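Local coordinates for protein ML032222a iGluR (Mnemiopsis leidyi, PDB 4YKI) that binds glycine in the cleft of its bilobed ligand-binding domain and probably serves as a subunit of a glycine-activated ion channel of the ionotropic glutamate receptor family, at residues I6-R11 with S222-L227; E17-F22 with L192-I197; T70-W73 with I77-L80. All coordinates share one frame; numbering follows the deposited sequence.

Contact 1: I6-R11 with S222-L227; sequences IGRHLR and SPYKSL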
loop_
_atom_site.group_PDB
_atom_site.type_symbol
_atom_site.label_atom_id
_atom_site.label_comp_id
_atom_site.label_asym_id
_atom_site.label_seq_id
_atom_site.Cartn_x
_atom_site.Cartn_y
_atom_site.Cartn_z
ATOM N N ILE B 6 21.722 -14.222 -6.581
ATOM C CA ILE B 6 22.027 -15.583 -7.016
ATOM C C ILE B 6 23.174 -16.183 -6.197
ATOM O O ILE B 6 24.281 -15.629 -6.125
ATOM C CB ILE B 6 22.351 -15.627 -8.518
ATOM C CG1 ILE B 6 21.171 -15.085 -9.336
ATOM C CG2 ILE B 6 22.641 -17.060 -8.937
ATOM C CD1 ILE B 6 21.478 -14.875 -10.806
ATOM N N GLY B 7 22.904 -17.315 -5.559
ATOM C CA GLY B 7 23.893 -17.991 -4.731
ATOM C C GLY B 7 24.020 -17.449 -3.300
ATOM O O GLY B 7 24.701 -18.049 -2.484
ATOM N N ARG B 8 23.374 -16.336 -2.982
ATOM C CA ARG B 8 23.416 -15.797 -1.629
ATOM C C ARG B 8 22.646 -16.691 -0.674
ATOM O O ARG B 8 21.747 -17.416 -1.082
ATOM C CB ARG B 8 22.834 -14.378 -1.602
ATOM C CG ARG B 8 23.570 -13.378 -2.497
ATOM C CD ARG B 8 24.930 -12.962 -1.984
ATOM N NE ARG B 8 25.547 -12.049 -2.944
ATOM C CZ ARG B 8 26.614 -11.307 -2.710
ATOM N NH1 ARG B 8 27.210 -11.325 -1.534
ATOM N NH2 ARG B 8 27.074 -10.523 -3.665
ATOM N N HIS B 9 23.018 -16.627 0.595
ATOM C CA HIS B 9 22.278 -17.287 1.667
ATOM C C HIS B 9 21.738 -16.211 2.594
ATOM O O HIS B 9 22.499 -15.570 3.311
ATOM C CB HIS B 9 23.160 -18.247 2.464
ATOM C CG HIS B 9 22.410 -18.970 3.539
ATOM N ND1 HIS B 9 21.489 -19.959 3.261
ATOM C CD2 HIS B 9 22.390 -18.794 4.883
ATOM C CE1 HIS B 9 20.958 -20.383 4.394
ATOM N NE2 HIS B 9 21.480 -19.685 5.392
ATOM N N LEU B 10 20.430 -16.008 2.561
ATOM C CA LEU B 10 19.784 -14.998 3.365
ATOM C C LEU B 10 19.340 -15.535 4.723
ATOM O O LEU B 10 18.781 -16.612 4.821
ATOM C CB LEU B 10 18.578 -14.406 2.631
ATOM C CG LEU B 10 18.816 -13.691 1.296
ATOM C CD1 LEU B 10 17.520 -13.045 0.797
ATOM C CD2 LEU B 10 19.949 -12.661 1.416
ATOM N N ARG B 11 19.575 -14.741 5.756
ATOM C CA ARG B 11 19.034 -14.973 7.078
ATOM C C ARG B 11 17.802 -14.096 7.201
ATOM O O ARG B 11 17.900 -12.875 7.069
ATOM C CB ARG B 11 20.074 -14.641 8.154
ATOM C CG ARG B 11 21.361 -15.507 8.124
ATOM C CD ARG B 11 22.492 -15.006 7.186
ATOM N NE ARG B 11 22.599 -13.566 7.276
ATOM C CZ ARG B 11 23.169 -12.882 8.258
ATOM N NH1 ARG B 11 23.869 -13.497 9.204
ATOM N NH2 ARG B 11 23.041 -11.558 8.261
ATOM N N SER B 222 20.902 -1.888 1.936
ATOM C CA SER B 222 20.872 -3.266 1.437
ATOM C C SER B 222 21.052 -3.320 -0.090
ATOM O O SER B 222 20.362 -2.620 -0.816
ATOM C CB SER B 222 19.531 -3.934 1.748
ATOM O OG SER B 222 19.463 -5.201 1.117
ATOM N N PRO B 223 21.929 -4.190 -0.591
ATOM C CA PRO B 223 22.051 -4.330 -2.045
ATOM C C PRO B 223 20.900 -5.123 -2.667
ATOM O O PRO B 223 20.867 -5.259 -3.888
ATOM C CB PRO B 223 23.377 -5.083 -2.204
ATOM C CG PRO B 223 23.501 -5.871 -0.950
ATOM C CD PRO B 223 22.909 -5.023 0.130
ATOM N N TYR B 224 19.974 -5.626 -1.857
ATOM C CA TYR B 224 18.928 -6.516 -2.358
ATOM C C TYR B 224 17.561 -5.861 -2.461
ATOM O O TYR B 224 16.610 -6.482 -2.943
ATOM C CB TYR B 224 18.826 -7.727 -1.431
ATOM C CG TYR B 224 20.159 -8.411 -1.177
ATOM C CD1 TYR B 224 20.983 -8.789 -2.228
ATOM C CD2 TYR B 224 20.603 -8.658 0.119
ATOM C CE1 TYR B 224 22.206 -9.407 -2.003
ATOM C CE2 TYR B 224 21.826 -9.283 0.354
ATOM C CZ TYR B 224 22.622 -9.651 -0.711
ATOM O OH TYR B 224 23.846 -10.249 -0.486
ATOM N N LYS B 225 17.448 -4.622 -1.992
ATOM C CA LYS B 225 16.155 -3.935 -1.930
ATOM C C LYS B 225 15.462 -3.799 -3.291
ATOM O O LYS B 225 14.273 -4.068 -3.418
ATOM C CB LYS B 225 16.282 -2.561 -1.254
ATOM C CG LYS B 225 14.963 -1.772 -1.255
ATOM C CD LYS B 225 14.930 -0.630 -0.243
ATOM C CE LYS B 225 13.860 0.426 -0.564
ATOM N NZ LYS B 225 12.495 -0.116 -0.684
ATOM N N SER B 226 16.204 -3.379 -4.301
ATOM C CA SER B 226 15.611 -3.156 -5.612
ATOM C C SER B 226 15.002 -4.433 -6.198
ATOM O O SER B 226 13.912 -4.412 -6.768
ATOM C CB SER B 226 16.640 -2.552 -6.569
ATOM O OG SER B 226 17.009 -1.244 -6.150
ATOM N N LEU B 227 15.704 -5.549 -6.064
ATOM C CA LEU B 227 15.193 -6.843 -6.512
ATOM C C LEU B 227 13.986 -7.314 -5.718
ATOM O O LEU B 227 12.995 -7.772 -6.286
ATOM C CB LEU B 227 16.291 -7.899 -6.457
ATOM C CG LEU B 227 17.320 -7.794 -7.568
ATOM C CD1 LEU B 227 18.541 -8.651 -7.272
ATOM C CD2 LEU B 227 16.681 -8.212 -8.883
#

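Contact 2: E17-F22 with L192-I197; sequences EQPFMF and LAHNLI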
loop_
_atom_site.group_PDB
_atom_site.type_symbol
_atom_site.label_atom_id
_atom_site.label_comp_id
_atom_site.label_asym_id
_atom_site.label_seq_id
_atom_site.Cartn_x
_atom_site.Cartn_y
_atom_site.Cartn_z
ATOM N N GLU B 17 3.034 -15.774 13.425
ATOM C CA GLU B 17 1.930 -14.815 13.450
ATOM C C GLU B 17 0.918 -15.288 12.409
ATOM O O GLU B 17 1.049 -14.987 11.221
ATOM C CB GLU B 17 2.395 -13.395 13.125
ATOM C CG GLU B 17 1.238 -12.395 13.075
ATOM C CD GLU B 17 1.433 -11.163 13.926
ATOM O OE1 GLU B 17 1.767 -11.307 15.115
ATOM O OE2 GLU B 17 1.220 -10.035 13.416
ATOM N N GLN B 18 -0.064 -16.056 12.837
ATOM C CA GLN B 18 -0.970 -16.684 11.890
ATOM C C GLN B 18 -1.865 -15.601 11.289
ATOM O O GLN B 18 -2.294 -14.699 11.997
ATOM C CB GLN B 18 -1.773 -17.796 12.577
ATOM C CG GLN B 18 -0.831 -18.870 13.118
ATOM C CD GLN B 18 -1.497 -20.002 13.854
ATOM O OE1 GLN B 18 -2.714 -20.140 13.853
ATOM N NE2 GLN B 18 -0.683 -20.842 14.488
ATOM N N PRO B 19 -2.147 -15.673 9.978
ATOM C CA PRO B 19 -1.881 -16.748 9.022
ATOM C C PRO B 19 -0.650 -16.447 8.153
ATOM O O PRO B 19 -0.433 -17.121 7.146
ATOM C CB PRO B 19 -3.130 -16.720 8.151
ATOM C CG PRO B 19 -3.432 -15.275 8.042
ATOM C CD PRO B 19 -3.081 -14.683 9.407
ATOM N N PHE B 20 0.129 -15.442 8.528
ATOM C CA PHE B 20 1.331 -15.063 7.813
ATOM C C PHE B 20 2.454 -16.085 7.992
ATOM O O PHE B 20 3.093 -16.471 7.012
ATOM C CB PHE B 20 1.747 -13.670 8.262
ATOM C CG PHE B 20 0.706 -12.624 7.965
ATOM C CD1 PHE B 20 0.461 -12.231 6.666
ATOM C CD2 PHE B 20 -0.064 -12.079 8.975
ATOM C CE1 PHE B 20 -0.515 -11.293 6.379
ATOM C CE2 PHE B 20 -1.044 -11.140 8.694
ATOM C CZ PHE B 20 -1.273 -10.748 7.400
ATOM N N MET B 21 2.661 -16.536 9.224
ATOM C CA MET B 21 3.651 -17.573 9.542
ATOM C C MET B 21 3.105 -18.467 10.640
ATOM O O MET B 21 2.522 -17.987 11.616
ATOM C CB MET B 21 4.984 -16.997 10.003
ATOM C CG MET B 21 5.832 -16.405 8.898
ATOM S SD MET B 21 6.277 -17.640 7.663
ATOM C CE MET B 21 7.992 -17.229 7.431
ATOM N N PHE B 22 3.332 -19.765 10.436
ATOM C CA PHE B 22 3.090 -20.831 11.395
ATOM C C PHE B 22 4.453 -21.483 11.653
ATOM O O PHE B 22 5.179 -21.775 10.703
ATOM C CB PHE B 22 2.152 -21.894 10.804
ATOM C CG PHE B 22 0.758 -21.402 10.470
ATOM C CD1 PHE B 22 0.517 -20.644 9.332
ATOM C CD2 PHE B 22 -0.320 -21.784 11.247
ATOM C CE1 PHE B 22 -0.761 -20.218 9.025
ATOM C CE2 PHE B 22 -1.598 -21.373 10.929
ATOM C CZ PHE B 22 -1.820 -20.600 9.824
ATOM N N LEU B 192 -6.415 -9.821 13.659
ATOM C CA LEU B 192 -7.606 -10.082 14.450
ATOM C C LEU B 192 -8.666 -10.768 13.611
ATOM O O LEU B 192 -9.334 -11.689 14.108
ATOM C CB LEU B 192 -8.138 -8.789 15.067
ATOM C CG LEU B 192 -7.186 -8.140 16.065
ATOM C CD1 LEU B 192 -7.808 -6.901 16.695
ATOM C CD2 LEU B 192 -6.756 -9.110 17.132
ATOM N N ALA B 193 -8.829 -10.361 12.359
ATOM C CA ALA B 193 -9.847 -10.965 11.490
ATOM C C ALA B 193 -9.614 -12.461 11.368
ATOM O O ALA B 193 -10.546 -13.277 11.486
ATOM C CB ALA B 193 -9.845 -10.311 10.115
ATOM N N HIS B 194 -8.369 -12.852 11.146
ATOM C CA HIS B 194 -8.061 -14.248 10.986
ATOM C C HIS B 194 -8.214 -15.043 12.276
ATOM O O HIS B 194 -8.853 -16.112 12.305
ATOM C CB HIS B 194 -6.643 -14.435 10.469
ATOM C CG HIS B 194 -6.268 -15.869 10.390
ATOM N ND1 HIS B 194 -6.738 -16.699 9.396
ATOM C CD2 HIS B 194 -5.572 -16.651 11.241
ATOM C CE1 HIS B 194 -6.293 -17.921 9.608
ATOM N NE2 HIS B 194 -5.585 -17.925 10.722
ATOM N N ASN B 195 -7.618 -14.526 13.342
ATOM C CA ASN B 195 -7.468 -15.276 14.570
ATOM C C ASN B 195 -8.713 -15.326 15.454
ATOM O O ASN B 195 -8.810 -16.213 16.291
ATOM C CB ASN B 195 -6.254 -14.767 15.346
ATOM C CG ASN B 195 -4.956 -15.190 14.705
ATOM O OD1 ASN B 195 -4.601 -16.360 14.782
ATOM N ND2 ASN B 195 -4.274 -14.285 14.040
ATOM N N LEU B 196 -9.656 -14.410 15.249
ATOM C CA LEU B 196 -10.850 -14.346 16.104
ATOM C C LEU B 196 -12.110 -14.721 15.333
ATOM O O LEU B 196 -13.224 -14.468 15.797
ATOM C CB LEU B 196 -10.961 -12.949 16.715
ATOM C CG LEU B 196 -9.784 -12.548 17.601
ATOM C CD1 LEU B 196 -9.920 -11.120 18.057
ATOM C CD2 LEU B 196 -9.622 -13.459 18.788
ATOM N N ILE B 197 -11.943 -15.380 14.189
ATOM C CA ILE B 197 -13.062 -15.712 13.305
ATOM C C ILE B 197 -14.173 -16.524 13.973
ATOM O O ILE B 197 -15.348 -16.338 13.645
ATOM C CB ILE B 197 -12.559 -16.444 12.019
ATOM C CG1 ILE B 197 -13.677 -16.538 10.969
ATOM C CG2 ILE B 197 -11.966 -17.806 12.357
ATOM C CD1 ILE B 197 -14.142 -15.201 10.441
HETATM O O HOH W 1 -4.663 -20.127 12.160
HETATM O O HOH W 2 -5.875 -18.849 14.531
#

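Contact 3: T70-W73 with I77-L80; sequences TNEW and IRDL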
loop_
_atom_site.group_PDB
_atom_site.type_symbol
_atom_site.label_atom_id
_atom_site.label_comp_id
_atom_site.label_asym_id
_atom_site.label_seq_id
_atom_site.Cartn_x
_atom_site.Cartn_y
_atom_site.Cartn_z
ATOM N N THR B 70 16.736 4.042 26.701
ATOM C CA THR B 70 18.045 3.548 26.279
ATOM C C THR B 70 18.423 3.901 24.844
ATOM O O THR B 70 19.585 3.750 24.447
ATOM C CB THR B 70 18.074 2.028 26.330
ATOM O OG1 THR B 70 17.102 1.534 25.398
ATOM C CG2 THR B 70 17.751 1.517 27.721
ATOM N N ASN B 71 17.442 4.343 24.067
ATOM C CA ASN B 71 17.614 4.586 22.641
ATOM C C ASN B 71 18.051 3.333 21.864
ATOM O O ASN B 71 18.737 3.442 20.844
ATOM C CB ASN B 71 18.609 5.729 22.392
ATOM C CG ASN B 71 18.520 6.287 20.978
ATOM O OD1 ASN B 71 17.433 6.385 20.397
ATOM N ND2 ASN B 71 19.668 6.643 20.411
ATOM N N GLU B 72 17.652 2.162 22.345
ATOM C CA GLU B 72 17.938 0.915 21.660
ATOM C C GLU B 72 16.641 0.273 21.179
ATOM O O GLU B 72 15.551 0.516 21.717
ATOM C CB GLU B 72 18.671 -0.056 22.585
ATOM C CG GLU B 72 19.989 0.478 23.168
ATOM C CD GLU B 72 21.139 0.507 22.168
ATOM O OE1 GLU B 72 20.966 0.043 21.019
ATOM O OE2 GLU B 72 22.236 0.988 22.539
ATOM N N TRP B 73 16.811 -0.549 20.148
ATOM C CA TRP B 73 15.760 -1.376 19.593
ATOM C C TRP B 73 15.774 -2.768 20.203
ATOM O O TRP B 73 16.770 -3.206 20.798
ATOM C CB TRP B 73 15.958 -1.497 18.075
ATOM C CG TRP B 73 15.620 -0.228 17.359
ATOM C CD1 TRP B 73 16.453 0.799 17.048
ATOM C CD2 TRP B 73 14.328 0.146 16.874
ATOM N NE1 TRP B 73 15.762 1.790 16.419
ATOM C CE2 TRP B 73 14.453 1.417 16.291
ATOM C CE3 TRP B 73 13.078 -0.475 16.884
ATOM C CZ2 TRP B 73 13.375 2.082 15.722
ATOM C CZ3 TRP B 73 12.007 0.175 16.320
ATOM C CH2 TRP B 73 12.160 1.447 15.736
ATOM N N ILE B 77 13.539 -6.116 14.652
ATOM C CA ILE B 77 14.207 -4.901 14.201
ATOM C C ILE B 77 15.661 -4.900 14.687
ATOM O O ILE B 77 16.590 -4.651 13.919
ATOM C CB ILE B 77 13.492 -3.626 14.696
ATOM C CG1 ILE B 77 12.022 -3.560 14.241
ATOM C CG2 ILE B 77 14.253 -2.391 14.217
ATOM C CD1 ILE B 77 11.792 -3.445 12.762
ATOM N N ARG B 78 15.862 -5.185 15.975
ATOM C CA ARG B 78 17.207 -5.195 16.543
ATOM C C ARG B 78 18.096 -6.240 15.881
ATOM O O ARG B 78 19.264 -5.980 15.601
ATOM C CB ARG B 78 17.153 -5.406 18.064
ATOM C CG ARG B 78 18.501 -5.472 18.761
ATOM C CD ARG B 78 19.338 -4.209 18.615
ATOM N NE ARG B 78 20.562 -4.304 19.418
ATOM C CZ ARG B 78 20.644 -4.025 20.718
ATOM N NH1 ARG B 78 19.599 -3.585 21.407
ATOM N NH2 ARG B 78 21.802 -4.184 21.329
ATOM N N ASP B 79 17.543 -7.425 15.619
ATOM C CA ASP B 79 18.340 -8.462 14.972
ATOM C C ASP B 79 18.801 -8.012 13.589
ATOM O O ASP B 79 19.908 -8.317 13.166
ATOM C CB ASP B 79 17.542 -9.762 14.843
ATOM C CG ASP B 79 17.537 -10.619 16.100
ATOM O OD1 ASP B 79 18.112 -10.235 17.137
ATOM O OD2 ASP B 79 16.894 -11.696 16.012
ATOM N N LEU B 80 17.923 -7.318 12.858
ATOM C CA LEU B 80 18.293 -6.792 11.540
ATOM C C LEU B 80 19.416 -5.744 11.667
ATOM O O LEU B 80 20.405 -5.811 10.958
ATOM C CB LEU B 80 17.047 -6.198 10.871
ATOM C CG LEU B 80 17.201 -5.760 9.421
ATOM C CD1 LEU B 80 17.431 -6.953 8.525
ATOM C CD2 LEU B 80 15.969 -5.031 8.958
#

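Contact 1: I6-R11 with S222-L227
Y224 reaches from the turn ahead of helix 225-238 to R8, just before strand 9-13, and to L10 within it, the middle strand of the parallel sheet in this periplasmic-binding-protein-like lobe. The enclosed part is apolar. L10 is buried, and its CD2 lies 4.0 Å from CE2 of Y224, meeting the ring obliquely; an aliphatic side chain suits this place, where its neighbours are the ring of Y224, L5 and F51. L5 also touches Y224. P223 completes the packing within its own segment, laying CG 3.8 Å above the plane of the Y224 ring, over its centre.

R8 lies on the more open, partly exposed side, where one close approach stands without a directed bond. The R8 chain bends at chi2 (-72°) and crosses the tyrosine at about a right angle, which sets its CD 3.3 Å from Y224 OH. The hydroxyl lies over one face of the guanidinium, whose plane stands 66° from that of the ring. NE is no donor to it, the angle being poor, and makes a weak bond to the carbonyl of N4 instead. A long arginine fits here because its methylenes pack against the hydroxyl end of Y224 while the guanidinium stays on the partly exposed side.

S222 fixes the base of the tyrosine: in the type I turn S222-K225, its OG accepts a capping bond of 3.0 Å from Y224 N.

Contact 2: E17-F22 with L192-I197
P19 and H194 join the loop beside the glycine pocket to the end of helix 189-195. E17, at the start of that loop, is the pocket residue, touching the glycine and forming a salt bridge with R144. P19, preceded by a cis peptide bond, lies over one face of the H194 imidazole. Its CB sits 3.6 Å from the ring centroid and only 7° off the normal, a CH-pi contact, while CD approaches H194 CG to 3.5 Å. A rigid proline ring suits a flat aromatic partner, and H194 can present its face because its CG is anti to the backbone N (chi1 176°).

The ring edge does polar work. A water lying in the imidazole plane is 2.8 Å from H194 NE2 and donates to Q18 OE1 at 2.6 Å. Beside it, the N195 amide makes three bonds: ND2 donates to Q18 O at 2.9 Å, arriving 39° above the carbonyl plane rather than on a lone pair, and to V191 O one turn back, while OD1 accepts from a second water. Together they restrain the amide's rotation. Within the loop, F20 and M21 both face E17 in a classic beta bulge.

Around this junction, F20 packs on helix 37-49 and on M109 of strand 109-118, N195 rests against L171 and I175 of helix 171-179, and L192 of helix 189-195 touches strand 109-118.

Contact 3: T70-W73 with I77-L80
The loop 70-73 runs almost directly into helix 75-81, and in this contact W73 of the loop meets I77 and R78 of the helix. W73 supplies both halves of the grip, its ring to I77 and its carbonyl to R78. I77 lays CG2 over one face of the indole, 3.4 Å above the plane and offset toward the rim; the nearest ring atom is W73 CE3, at 3.5 Å from CG2. With CG2 anti to the backbone N, the beta-branched isoleucine holds this methyl against the six-membered part of the indole. Both residues are buried, as suits a broad ring and a branched aliphatic chain, and both also touch R98, a residue of the glycine pocket.

On the outer side R78 takes over. Its chain bends at chi2 (61°) and curls around the W73 carbonyl, so that CB, CG and CD each lie close to the oxygen and NH1 bonds W73 O at 2.9 Å. The geometry is favourable: the N-H...O angle is 157°, the oxygen is within 4° of the guanidinium plane, and the donor is in the carbonyl plane. In one of its two conformers, E72 places OE1 over a guanidinium face, a long salt bridge of charges only and tentative for that reason. R78 NE meanwhile pairs with D82. Before W73, T70 OG1 accepts from E72 N, forming an ST turn.

The whole is a loop-to-helix junction, closed by a side-chain-to-carbonyl bond and a ring contact, beside the glycine site in the periplasmic-binding-protein-like fold of a glutamate-receptor ligand-binding domain.

Overall arrangement
The three contacts are nested along the chain: 70-73/77-80 lies inside the loop closed by 17-22/192-197, which lies inside the loop closed by 6-11/222-227. None touches another. Contacts 2 and 3 lie on opposite sides of the chain's centre, their centres 26 Å apart, yet both approach the bound glycine. E17 of contact 2 touches it, and the side chain of N195 is about 10 Å from the glycine. In contact 3 the side chain of I77 is about 7 Å from the bound glycine. Contact 1 is the most peripheral, its centre about 22 Å from the chain centre, with its nearest atoms about 6 Å from contact 3 and about 10 Å from contact 2.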